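PDB 2R61: exotoxin 3 from Staphylococcus aureus, which binds sialylated glycans such as sialyl Lewis X through its beta-grasp domain and is a superantigen-like member of the staphylococcal toxin family. Local coordinates for residues D165-V170 and T179-K184; E137-K142 and D193-R198. One frame throughout, in Å; residues are numbered along the deposited sequence.

Contact 1 of 2, residues D165-V170 and T179-K184; sequences DSKIKV and TFELNK. Unlike the reference sequence in segment 165-170: D165 (reference Ala). With SIA (N-acetyl-alpha-neuraminic acid), chain B; FUC (alpha-L-fucopyranose), chain C; GAL (beta-D-galactopyranose), chain D.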
loop_
_atom_site.group_PDB
_atom_site.type_symbol
_atom_site.label_atom_id
_atom_site.label_comp_id
_atom_site.label_asym_id
_atom_site.label_seq_id
_atom_site.Cartn_x
_atom_site.Cartn_y
_atom_site.Cartn_z
ATOM N N ASP A 165 -6.988 -14.872 12.070
ATOM C CA ASP A 165 -7.926 -14.004 11.296
ATOM C C ASP A 165 -7.687 -12.490 11.378
ATOM O O ASP A 165 -8.614 -11.715 11.136
ATOM C CB ASP A 165 -9.401 -14.255 11.671
ATOM C CG ASP A 165 -9.859 -15.685 11.397
ATOM O OD1 ASP A 165 -9.529 -16.238 10.304
ATOM O OD2 ASP A 165 -10.565 -16.255 12.289
ATOM N N SER A 166 -6.481 -12.035 11.696
ATOM C CA SER A 166 -6.296 -10.589 11.831
ATOM C C SER A 166 -6.567 -9.899 10.510
ATOM O O SER A 166 -6.123 -10.350 9.459
ATOM C CB SER A 166 -4.922 -10.238 12.386
ATOM O OG SER A 166 -4.762 -10.782 13.698
ATOM N N LYS A 167 -7.334 -8.823 10.556
ATOM C CA LYS A 167 -7.781 -8.136 9.345
ATOM C C LYS A 167 -7.663 -6.625 9.547
ATOM O O LYS A 167 -7.846 -6.148 10.680
ATOM C CB LYS A 167 -9.262 -8.443 9.101
ATOM C CG LYS A 167 -9.560 -9.772 8.461
ATOM C CD LYS A 167 -11.056 -9.853 8.060
ATOM C CE LYS A 167 -11.405 -11.164 7.356
ATOM N NZ LYS A 167 -10.812 -12.303 8.119
ATOM N N ILE A 168 -7.381 -5.888 8.462
ATOM C CA ILE A 168 -7.568 -4.415 8.386
ATOM C C ILE A 168 -8.730 -4.197 7.428
ATOM O O ILE A 168 -8.784 -4.872 6.396
ATOM C CB ILE A 168 -6.286 -3.640 7.836
ATOM C CG1 ILE A 168 -5.169 -3.610 8.873
ATOM C CG2 ILE A 168 -6.598 -2.183 7.345
ATOM C CD1 ILE A 168 -3.884 -3.307 8.248
ATOM N N LYS A 169 -9.646 -3.285 7.768
ATOM C CA LYS A 169 -10.752 -2.913 6.893
ATOM C C LYS A 169 -10.681 -1.416 6.581
ATOM O O LYS A 169 -10.641 -0.595 7.508
ATOM C CB LYS A 169 -12.074 -3.232 7.580
ATOM C CG LYS A 169 -13.260 -3.514 6.656
ATOM C CD LYS A 169 -14.327 -4.354 7.366
ATOM C CE LYS A 169 -15.672 -3.943 6.836
ATOM N NZ LYS A 169 -16.782 -4.445 7.691
ATOM N N VAL A 170 -10.629 -1.053 5.297
ATOM C CA VAL A 170 -10.817 0.350 4.916
ATOM C C VAL A 170 -12.287 0.598 4.474
ATOM O O VAL A 170 -12.721 0.086 3.442
ATOM C CB VAL A 170 -9.778 0.834 3.832
ATOM C CG1 VAL A 170 -10.060 2.253 3.424
ATOM C CG2 VAL A 170 -8.368 0.766 4.358
ATOM N N THR A 179 -10.556 -5.058 2.390
ATOM C CA THR A 179 -10.104 -5.885 3.517
ATOM C C THR A 179 -8.725 -6.400 3.231
ATOM O O THR A 179 -8.456 -6.885 2.125
ATOM C CB THR A 179 -10.996 -7.120 3.770
ATOM O OG1 THR A 179 -12.359 -6.722 3.978
ATOM C CG2 THR A 179 -10.524 -7.846 5.002
ATOM N N PHE A 180 -7.847 -6.278 4.220
ATOM C CA PHE A 180 -6.504 -6.819 4.124
ATOM C C PHE A 180 -6.342 -7.906 5.166
ATOM O O PHE A 180 -6.182 -7.590 6.357
ATOM C CB PHE A 180 -5.468 -5.730 4.377
ATOM C CG PHE A 180 -5.592 -4.540 3.467
ATOM C CD1 PHE A 180 -5.808 -4.700 2.118
ATOM C CD2 PHE A 180 -5.460 -3.250 3.979
ATOM C CE1 PHE A 180 -5.895 -3.590 1.265
ATOM C CE2 PHE A 180 -5.563 -2.128 3.164
ATOM C CZ PHE A 180 -5.776 -2.307 1.785
ATOM N N GLU A 181 -6.434 -9.170 4.735
ATOM C CA GLU A 181 -6.210 -10.324 5.624
ATOM C C GLU A 181 -4.730 -10.373 5.927
ATOM O O GLU A 181 -3.914 -10.446 5.001
ATOM C CB GLU A 181 -6.693 -11.630 4.994
ATOM C CG GLU A 181 -8.160 -11.597 4.626
ATOM C CD GLU A 181 -8.680 -12.907 4.058
ATOM O OE1 GLU A 181 -7.901 -13.713 3.480
ATOM O OE2 GLU A 181 -9.908 -13.119 4.191
ATOM N N LEU A 182 -4.391 -10.303 7.214
ATOM C CA LEU A 182 -3.034 -10.015 7.653
ATOM C C LEU A 182 -2.183 -11.274 7.835
ATOM O O LEU A 182 -0.979 -11.184 8.143
ATOM C CB LEU A 182 -3.044 -9.184 8.944
ATOM C CG LEU A 182 -3.665 -7.775 8.980
ATOM C CD1 LEU A 182 -3.448 -7.203 10.348
ATOM C CD2 LEU A 182 -3.050 -6.844 7.960
ATOM N N ASN A 183 -2.802 -12.441 7.665
ATOM C CA ASN A 183 -2.037 -13.678 7.633
ATOM C C ASN A 183 -1.318 -13.940 6.286
ATOM O O ASN A 183 -0.415 -14.761 6.221
ATOM C CB ASN A 183 -2.897 -14.871 8.071
ATOM C CG ASN A 183 -4.071 -15.134 7.141
ATOM O OD1 ASN A 183 -4.123 -14.654 6.011
ATOM N ND2 ASN A 183 -5.030 -15.899 7.625
ATOM N N LYS A 184 -1.719 -13.259 5.213
ATOM C CA LYS A 184 -0.987 -13.359 3.947
ATOM C C LYS A 184 -0.539 -11.981 3.396
ATOM O O LYS A 184 -1.088 -10.912 3.768
ATOM C CB LYS A 184 -1.682 -14.272 2.899
ATOM C CG LYS A 184 -3.222 -14.488 2.934
ATOM C CD LYS A 184 -3.848 -14.868 1.484
ATOM C CE LYS A 184 -5.305 -14.225 1.158
ATOM N NZ LYS A 184 -5.677 -13.802 -0.311
HETATM C C1 SIA B . -12.848 -6.857 0.219
HETATM C C2 SIA B . -13.590 -7.340 -1.040
HETATM C C3 SIA B . -15.108 -7.155 -0.981
HETATM C C4 SIA B . -15.507 -5.724 -1.279
HETATM C C5 SIA B . -14.852 -5.149 -2.540
HETATM C C6 SIA B . -13.350 -5.326 -2.421
HETATM C C7 SIA B . -12.562 -4.787 -3.618
HETATM C C8 SIA B . -11.104 -5.158 -3.407
HETATM C C9 SIA B . -10.161 -4.500 -4.424
HETATM C C10 SIA B . -15.757 -2.927 -3.297
HETATM C C11 SIA B . -16.238 -3.569 -4.542
HETATM N N5 SIA B . -15.109 -3.714 -2.419
HETATM O O1A SIA B . -11.735 -6.272 0.124
HETATM O O1B SIA B . -13.327 -7.112 1.350
HETATM O O4 SIA B . -16.925 -5.623 -1.465
HETATM O O6 SIA B . -13.059 -6.713 -2.234
HETATM O O7 SIA B . -13.021 -5.239 -4.909
HETATM O O8 SIA B . -10.780 -4.792 -2.052
HETATM O O9 SIA B . -8.830 -5.013 -4.190
HETATM O O10 SIA B . -15.932 -1.713 -3.094
HETATM C C1 FUC C . -10.191 -15.362 -1.554
HETATM C C2 FUC C . -9.693 -15.880 -0.225
HETATM C C3 FUC C . -10.001 -14.865 0.876
HETATM C C4 FUC C . -11.481 -14.582 0.926
HETATM C C5 FUC C . -11.917 -14.105 -0.439
HETATM C C6 FUC C . -13.424 -13.839 -0.430
HETATM O O2 FUC C . -8.302 -16.016 -0.281
HETATM O O3 FUC C . -9.628 -15.423 2.113
HETATM O O4 FUC C . -12.127 -15.796 1.167
HETATM O O5 FUC C . -11.558 -15.062 -1.451
HETATM C C1 GAL D . -10.814 -11.151 -2.255
HETATM C C2 GAL D . -12.168 -10.476 -2.165
HETATM C C3 GAL D . -12.097 -9.262 -1.260
HETATM C C4 GAL D . -11.425 -9.581 0.076
HETATM C C5 GAL D . -10.017 -10.098 -0.242
HETATM C C6 GAL D . -9.198 -10.427 0.990
HETATM O O2 GAL D . -12.521 -10.069 -3.461
HETATM O O3 GAL D . -13.379 -8.706 -1.081
HETATM O O4 GAL D . -12.165 -10.515 0.866
HETATM O O5 GAL D . -10.169 -11.288 -0.981
HETATM O O6 GAL D . -8.116 -11.206 0.555
HETATM O O HOH W 1 -5.903 -13.092 8.646
#
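S166 opens the pairing of 165-170 with 179-184, a beta hairpin in the beta-grasp domain whose second strand, 177-181, is outermost in its sheet. S166 O accepts from L182 N (2.8 Å), at the type I turn E181-K184, and also from a water; its OG turns instead to P163 O. K167 follows on the sugar-facing side. Its chain runs alongside E181, with CD against the methyl CG2 of T179 (3.7 Å), while NZ stays 4.1 Å from E181 OE2, beyond a salt bridge, though the opposite charges may still attract. I168 and F180 form the hydrogen-bonded pair: I168 N gives to F180 O (3.0 Å), and F180 N to I168 O (2.8 Å). On the buried side, the two branches of I168 divide the packing. CG2 meets F180 CD2 obliquely at 3.7 Å, and CD1 reaches L182 CD2; helix 141-156 covers I168 through L148 and L152. Next along the strand, K169 and T179 form a non-hydrogen-bonded pair. A chi1 of -56° sets T179 OG1 beside its backbone N, and the two donors take both sialic acid carboxylate oxygens, N to O1A and OG1 to O1B. Farther along, fucose O3 donates to E181 OE1 at 2.8 Å.

Contact 2 of 2, residues E137-K142 and D193-R198; sequences EEVSLK and DVIDGR. Unlike the reference sequence in segment 137-142: V139 (reference Ile). With SIA (N-acetyl-alpha-neuraminic acid), chain B.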
loop_
_atom_site.group_PDB
_atom_site.type_symbol
_atom_site.label_atom_id
_atom_site.label_comp_id
_atom_site.label_asym_id
_atom_site.label_seq_id
_atom_site.Cartn_x
_atom_site.Cartn_y
_atom_site.Cartn_z
ATOM N N GLU A 137 -5.652 12.517 -3.635
ATOM C CA GLU A 137 -6.910 12.201 -4.303
ATOM C C GLU A 137 -6.994 10.711 -4.702
ATOM O O GLU A 137 -7.986 10.043 -4.428
ATOM C CB GLU A 137 -7.107 13.114 -5.512
ATOM C CG GLU A 137 -7.497 14.537 -5.122
ATOM C CD GLU A 137 -7.068 15.590 -6.137
ATOM O OE1 GLU A 137 -6.731 15.269 -7.307
ATOM O OE2 GLU A 137 -7.072 16.767 -5.748
ATOM N N GLU A 138 -5.942 10.179 -5.305
ATOM C CA GLU A 138 -5.918 8.780 -5.730
ATOM C C GLU A 138 -4.881 8.081 -4.884
ATOM O O GLU A 138 -3.668 8.308 -5.057
ATOM C CB GLU A 138 -5.536 8.623 -7.231
ATOM C CG GLU A 138 -6.581 9.053 -8.269
ATOM C CD GLU A 138 -6.113 8.769 -9.690
ATOM O OE1 GLU A 138 -5.317 7.798 -9.842
ATOM O OE2 GLU A 138 -6.501 9.511 -10.661
ATOM N N VAL A 139 -5.345 7.237 -3.970
ATOM C CA VAL A 139 -4.451 6.427 -3.156
ATOM C C VAL A 139 -4.642 4.928 -3.500
ATOM O O VAL A 139 -5.772 4.401 -3.430
ATOM C CB VAL A 139 -4.666 6.722 -1.660
ATOM C CG1 VAL A 139 -5.881 6.055 -1.194
ATOM C CG2 VAL A 139 -3.529 6.204 -0.827
ATOM N N SER A 140 -3.552 4.271 -3.922
ATOM C CA SER A 140 -3.541 2.842 -4.202
ATOM C C SER A 140 -3.681 2.033 -2.925
ATOM O O SER A 140 -3.251 2.455 -1.849
ATOM C CB SER A 140 -2.245 2.458 -4.885
ATOM O OG SER A 140 -1.243 2.365 -3.923
ATOM N N LEU A 141 -4.318 0.876 -3.036
ATOM C CA LEU A 141 -4.398 -0.072 -1.923
ATOM C C LEU A 141 -3.009 -0.572 -1.495
ATOM O O LEU A 141 -2.836 -0.952 -0.326
ATOM C CB LEU A 141 -5.325 -1.252 -2.250
ATOM C CG LEU A 141 -6.807 -0.944 -2.433
ATOM C CD1 LEU A 141 -7.625 -2.248 -2.606
ATOM C CD2 LEU A 141 -7.358 -0.091 -1.244
ATOM N N LYS A 142 -2.028 -0.545 -2.405
ATOM C CA LYS A 142 -0.667 -0.965 -2.069
ATOM C C LYS A 142 -0.115 -0.135 -0.945
ATOM O O LYS A 142 0.592 -0.649 -0.087
ATOM C CB LYS A 142 0.271 -0.776 -3.238
ATOM C CG LYS A 142 1.745 -0.858 -2.875
ATOM C CD LYS A 142 2.516 -0.603 -4.140
ATOM C CE LYS A 142 3.917 -1.159 -4.084
ATOM N NZ LYS A 142 3.976 -2.618 -4.127
ATOM N N ASP A 193 -5.000 -1.471 -7.466
ATOM C CA ASP A 193 -6.370 -0.980 -7.219
ATOM C C ASP A 193 -6.271 0.374 -6.557
ATOM O O ASP A 193 -5.531 0.543 -5.612
ATOM C CB ASP A 193 -7.174 -1.937 -6.368
ATOM C CG ASP A 193 -7.505 -3.222 -7.086
ATOM O OD1 ASP A 193 -7.668 -3.238 -8.328
ATOM O OD2 ASP A 193 -7.614 -4.254 -6.402
ATOM N N VAL A 194 -7.005 1.347 -7.068
ATOM C CA VAL A 194 -6.884 2.742 -6.631
ATOM C C VAL A 194 -8.240 3.167 -6.087
ATOM O O VAL A 194 -9.254 2.905 -6.735
ATOM C CB VAL A 194 -6.508 3.637 -7.850
ATOM C CG1 VAL A 194 -6.700 5.106 -7.538
ATOM C CG2 VAL A 194 -5.068 3.313 -8.374
ATOM N N ILE A 195 -8.277 3.798 -4.909
ATOM C CA ILE A 195 -9.532 4.317 -4.341
ATOM C C ILE A 195 -9.416 5.819 -4.143
ATOM O O ILE A 195 -8.314 6.376 -4.222
ATOM C CB ILE A 195 -9.916 3.599 -3.032
ATOM C CG1 ILE A 195 -8.941 3.932 -1.894
ATOM C CG2 ILE A 195 -9.933 2.128 -3.281
ATOM C CD1 ILE A 195 -9.119 3.128 -0.593
ATOM N N ASP A 196 -10.542 6.482 -3.904
ATOM C CA ASP A 196 -10.593 7.937 -3.782
ATOM C C ASP A 196 -10.248 8.337 -2.338
ATOM O O ASP A 196 -11.060 8.137 -1.439
ATOM C CB ASP A 196 -12.007 8.401 -4.174
ATOM C CG ASP A 196 -12.141 9.910 -4.294
ATOM O OD1 ASP A 196 -11.443 10.644 -3.567
ATOM O OD2 ASP A 196 -12.966 10.376 -5.118
ATOM N N GLY A 197 -9.074 8.926 -2.102
ATOM C CA GLY A 197 -8.685 9.369 -0.744
ATOM C C GLY A 197 -9.703 10.212 0.037
ATOM O O GLY A 197 -9.794 10.124 1.268
ATOM N N ARG A 198 -10.470 11.044 -0.668
ATOM C CA ARG A 198 -11.455 11.926 -0.033
ATOM C C ARG A 198 -12.712 11.207 0.478
ATOM O O ARG A 198 -13.430 11.750 1.334
ATOM C CB ARG A 198 -11.865 13.020 -1.010
ATOM C CG ARG A 198 -10.745 13.945 -1.447
ATOM C CD ARG A 198 -11.092 14.582 -2.780
ATOM N NE ARG A 198 -11.162 13.579 -3.842
ATOM C CZ ARG A 198 -11.050 13.819 -5.153
ATOM N NH1 ARG A 198 -10.856 15.055 -5.610
ATOM N NH2 ARG A 198 -11.140 12.801 -6.020
HETATM C C1 SIA B . -12.848 -6.857 0.219
HETATM C C2 SIA B . -13.590 -7.340 -1.040
HETATM C C3 SIA B . -15.108 -7.155 -0.981
HETATM C C4 SIA B . -15.507 -5.724 -1.279
HETATM C C5 SIA B . -14.852 -5.149 -2.540
HETATM C C6 SIA B . -13.350 -5.326 -2.421
HETATM C C7 SIA B . -12.562 -4.787 -3.618
HETATM C C8 SIA B . -11.104 -5.158 -3.407
HETATM C C9 SIA B . -10.161 -4.500 -4.424
HETATM C C10 SIA B . -15.757 -2.927 -3.297
HETATM C C11 SIA B . -16.238 -3.569 -4.542
HETATM N N5 SIA B . -15.109 -3.714 -2.419
HETATM O O1A SIA B . -11.735 -6.272 0.124
HETATM O O1B SIA B . -13.327 -7.112 1.350
HETATM O O4 SIA B . -16.925 -5.623 -1.465
HETATM O O6 SIA B . -13.059 -6.713 -2.234
HETATM O O7 SIA B . -13.021 -5.239 -4.909
HETATM O O8 SIA B . -10.780 -4.792 -2.052
HETATM O O9 SIA B . -8.830 -5.013 -4.190
HETATM O O10 SIA B . -15.932 -1.713 -3.094
#
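A short two-stranded antiparallel ribbon in the beta-grasp domain joins the lead-in to helix 141-156 with the segment that brings D193 to the sialic acid. V139 and I195, its hydrogen-bonded pair, exchange backbone bonds, I195 N giving to V139 O at 3.0 Å. Their side chains run side by side, CG1 to CG1, and both touch L144 of the helix. Past the strand, L141 N donates to D193 O (2.9 Å). L141 CD2 packs on I195 CD1 at 3.7 Å, the two side chains at about a right angle, while L141 CD1 touches D193 CB and sialic acid O9. G197 N closes the far end on E137 O (2.8 Å). There E137 CG sits over one face of the R198 guanidinium, 3.4 Å from NH1, and the E137 carboxylate is held by Y106 OH and the backbone N of Q103 and G104. In a side-on salt bridge R198 NE meets the syn lone pair of D196 OD1 (3.0 Å) and NH2 reaches OD2 from above the carboxylate plane; R198 N completes an Asx turn on OD1. Sialic acid O9 donates to D193 OD2 (2.6 Å), so D193 is the acceptor, consistent with a part in holding the sugar's glycerol side chain.

The two contacts lie within the beta-grasp domain, their centres about 17 Å apart, and contact 1 is nested in the loop that contact 2 closes. From 137-142 the chain runs through helix 141-156 into the hairpin 167-172 and 177-181, then returns by way of 193-198. Contact 1 belongs to the five-stranded sheet and contact 2 is a separate two-stranded ribbon. They nevertheless pack directly: F180 CZ approaches L141 O at 3.9 Å, and V170 CG1 lies near I195 CD1. Both reach the same sialic acid, contact 1 at its carboxylate and contact 2 at O9, while R190 and Y177 add further hydrogen bonds. The glycan site is thus assembled from elements distant in sequence.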